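Local coordinates for transcriptional regulator, MarR family (Silicibacter pomeroyi DSS-3, PDB 3BJ6), which probably acts as a dimeric DNA-binding transcription factor of the MarR family, built around a helix-turn-helix, at residues 43-48 against 62-67. Residues are numbered along the deposited sequence; the frame is centred on the assembly and turned at random.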
ATOM      1  N   ARG A  43      -2.629 -12.006  13.491  1.00 15.58           N
ATOM      2  CA  ARG A  43      -3.969 -11.861  12.937  1.00 16.38           C
ATOM      3  C   ARG A  43      -4.043 -12.396  11.500  1.00 16.35           C
ATOM      4  O   ARG A  43      -4.986 -13.067  11.175  1.00 17.23           O
ATOM      5  CB  ARG A  43      -4.379 -10.383  12.955  1.00 16.47           C
ATOM      6  CG  ARG A  43      -5.717 -10.070  12.285  1.00 17.70           C
ATOM      7  CD  ARG A  43      -5.765  -8.625  11.763  1.00 18.41           C
ATOM      8  NE  ARG A  43      -7.016  -8.434  11.005  1.00 20.93           N
ATOM      9  CZ  ARG A  43      -7.245  -8.894   9.777  1.00 20.24           C
ATOM     10  NH1 ARG A  43      -6.301  -9.552   9.102  1.00 20.61           N
ATOM     11  NH2 ARG A  43      -8.431  -8.685   9.221  1.00 20.22           N
ATOM     12  N   ALA A  44      -3.079 -12.053  10.642  1.00 16.09           N
ATOM     13  CA  ALA A  44      -3.106 -12.479   9.229  1.00 16.94           C
ATOM     14  C   ALA A  44      -3.135 -14.020   9.163  1.00 17.83           C
ATOM     15  O   ALA A  44      -3.905 -14.602   8.396  1.00 19.10           O
ATOM     16  CB  ALA A  44      -1.850 -11.940   8.471  1.00 16.73           C
ATOM     17  N   ILE A  45      -2.314 -14.673   9.979  1.00 17.16           N
ATOM     18  CA  ILE A  45      -2.277 -16.156  10.014  1.00 17.13           C
ATOM     19  C   ILE A  45      -3.584 -16.736  10.584  1.00 17.23           C
ATOM     20  O   ILE A  45      -4.114 -17.711  10.041  1.00 16.93           O
ATOM     21  CB  ILE A  45      -1.014 -16.704  10.754  1.00 17.02           C
ATOM     22  CG1 ILE A  45       0.176 -16.815   9.764  1.00 17.83           C
ATOM     23  CG2 ILE A  45      -1.237 -18.100  11.363  1.00 17.37           C
ATOM     24  CD1 ILE A  45       0.605 -15.498   9.239  1.00 19.87           C
ATOM     25  N   LEU A  46      -4.108 -16.155  11.676  1.00 16.62           N
ATOM     26  CA  LEU A  46      -5.398 -16.626  12.212  1.00 16.80           C
ATOM     27  C   LEU A  46      -6.505 -16.476  11.182  1.00 17.03           C
ATOM     28  O   LEU A  46      -7.375 -17.347  11.030  1.00 17.10           O
ATOM     29  CB  LEU A  46      -5.763 -15.878  13.521  1.00 16.84           C
ATOM     30  CG  LEU A  46      -4.719 -15.980  14.658  1.00 16.80           C
ATOM     31  CD1 LEU A  46      -5.156 -15.102  15.866  1.00 18.69           C
ATOM     32  CD2 LEU A  46      -4.535 -17.447  15.099  1.00 14.61           C
ATOM     33  N   GLU A  47      -6.500 -15.358  10.474  1.00 17.45           N
ATOM     34  CA  GLU A  47      -7.521 -15.139   9.442  1.00 18.41           C
ATOM     35  C   GLU A  47      -7.374 -16.162   8.339  1.00 18.09           C
ATOM     36  O   GLU A  47      -8.359 -16.748   7.925  1.00 18.10           O
ATOM     37  CB  GLU A  47      -7.467 -13.714   8.877  1.00 18.04           C
ATOM     38  CG  GLU A  47      -8.441 -13.491   7.706  1.00 22.77           C
ATOM     39  CD  GLU A  47      -8.386 -12.059   7.118  1.00 22.92           C
ATOM     40  OE1 GLU A  47      -7.282 -11.444   7.052  1.00 22.18           O
ATOM     41  OE2 GLU A  47      -9.449 -11.589   6.660  1.00 22.81           O
ATOM     42  N   GLY A  48      -6.145 -16.394   7.877  1.00 18.02           N
ATOM     43  CA  GLY A  48      -5.897 -17.432   6.871  1.00 19.25           C
ATOM     44  C   GLY A  48      -6.407 -18.815   7.274  1.00 19.62           C
ATOM     45  O   GLY A  48      -7.057 -19.483   6.480  1.00 19.50           O
ATOM     46  N   ALA A  62       1.224 -19.031   0.139  1.00 20.91           N
ATOM     47  CA  ALA A  62       0.626 -18.708  -1.166  1.00 21.13           C
ATOM     48  C   ALA A  62      -0.656 -17.840  -1.038  1.00 21.54           C
ATOM     49  O   ALA A  62      -0.828 -16.861  -1.785  1.00 21.31           O
ATOM     50  CB  ALA A  62       0.352 -20.016  -1.973  1.00 19.59           C
ATOM     51  N   ALA A  63      -1.539 -18.187  -0.091  1.00 21.87           N
ATOM     52  CA  ALA A  63      -2.841 -17.493   0.066  1.00 22.82           C
ATOM     53  C   ALA A  63      -2.654 -16.066   0.541  1.00 23.55           C
ATOM     54  O   ALA A  63      -3.335 -15.159   0.079  1.00 24.19           O
ATOM     55  CB  ALA A  63      -3.734 -18.240   1.039  1.00 22.48           C
ATOM     56  N   LEU A  64      -1.710 -15.877   1.460  1.00 23.18           N
ATOM     57  CA  LEU A  64      -1.441 -14.574   2.062  1.00 24.60           C
ATOM     58  C   LEU A  64      -0.371 -13.777   1.278  1.00 25.09           C
ATOM     59  O   LEU A  64      -0.100 -12.617   1.606  1.00 25.27           O
ATOM     60  CB  LEU A  64      -0.951 -14.765   3.511  1.00 23.13           C
ATOM     61  CG  LEU A  64      -1.937 -15.496   4.430  1.00 25.96           C
ATOM     62  CD1 LEU A  64      -1.374 -15.689   5.836  1.00 22.88           C
ATOM     63  CD2 LEU A  64      -3.215 -14.720   4.498  1.00 29.69           C
ATOM     64  N   GLN A  65       0.246 -14.418   0.284  1.00 26.00           N
ATOM     65  CA  GLN A  65       1.359 -13.833  -0.487  1.00 27.72           C
ATOM     66  C   GLN A  65       2.479 -13.337   0.431  1.00 28.06           C
ATOM     67  O   GLN A  65       2.921 -12.178   0.356  1.00 27.97           O
ATOM     68  CB  GLN A  65       0.852 -12.734  -1.455  1.00 28.46           C
ATOM     69  CG  GLN A  65      -0.055 -13.297  -2.562  1.00 31.52           C
ATOM     70  CD  GLN A  65      -0.377 -12.285  -3.661  1.00 39.11           C
ATOM     71  OE1 GLN A  65      -1.134 -11.307  -3.461  1.00 41.26           O
ATOM     72  NE2 GLN A  65       0.192 -12.528  -4.850  1.00 42.34           N
HETATM   73  N   MSE A  66       2.901 -14.222   1.334  1.00 27.70           N
HETATM   74  CA  MSE A  66       3.945 -13.930   2.293  1.00 28.25           C
HETATM   75  C   MSE A  66       5.068 -14.981   2.151  1.00 28.19           C
HETATM   76  O   MSE A  66       4.824 -16.100   1.740  1.00 27.95           O
HETATM   77  CB  MSE A  66       3.374 -13.911   3.720  1.00 28.60           C
HETATM   78  CG  MSE A  66       2.624 -12.621   4.085  1.00 29.88           C
HETATM   79 SE   MSE A  66       1.582 -12.706   5.766  0.40 33.20          SE
HETATM   80  CE  MSE A  66       2.392 -14.233   6.541  1.00 38.19           C
ATOM     81  N   LYS A  67       6.280 -14.592   2.498  1.00 28.53           N
ATOM     82  CA  LYS A  67       7.453 -15.440   2.389  1.00 29.85           C
ATOM     83  C   LYS A  67       7.413 -16.562   3.421  1.00 30.01           C
ATOM     84  O   LYS A  67       6.840 -16.406   4.499  1.00 28.19           O
ATOM     85  CB  LYS A  67       8.718 -14.578   2.579  1.00 30.27           C
ATOM     86  CG  LYS A  67       8.934 -13.585   1.412  1.00 34.40           C
ATOM     87  CD  LYS A  67      10.168 -12.695   1.623  1.00 38.62           C
ATOM     88  CE  LYS A  67      10.420 -11.844   0.372  1.00 43.68           C
ATOM     89  NZ  LYS A  67      11.466 -10.812   0.647  1.00 47.23           N
TER
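Helix 40-51 meets the C-terminal end of helix 57-64 and the turn after it, and the backbones come nearest at Gly48 and Leu64, whose CA atoms are 7.2 Å apart. A Schellman motif ends the helix: Gln65, with positive phi (53°), is its C-prime residue, Met66 N bonds to Gly61 O, and Gln65 N makes a weak bond to Ala62 O (3.4 Å). CB of Leu64, before the turn, and of Met66, after it, both point toward helix 40-51. Leu64, CG anti to its carbonyl carbon (chi1 -59°), reaches across with both methyls. Its CD1 lies 3.8 Å from Ala44 O, an oxygen already engaged by Gly48 N, so this approach is packing against the backbone. Gly48 offers bare backbone, its CA 4.5 Å from Leu64 CD2. The end of Ile45 comes nearer than its CB direction suggests, crossing Leu64 at about a right angle with CD1 to CD1 at 3.9 Å. Met66, a selenomethionine crossing Ile45 obliquely and bent at chi3 (17°), brings CE to 3.5 Å from Ile45 CD1, a squeezed methyl-methyl contact, while its SE sits 4.4 Å from Ala44 CB. Helix 68-80 adds Ile71, Ile74 and Leu75 to this apolar cluster. Arg43 NH1 bridges to Glu47 OE1 (3.0 Å) from above the carboxylate plane, and both residues bond to Tyr12 OH of the second subunit, whose Arg19 takes the carbonyls of Leu64 and Gln65. Three helices, 40-51, 57-64 and 68-80, around a small apolar core with a tight turn between the last two, are characteristic of the winged helix-turn-helix of MarR regulators.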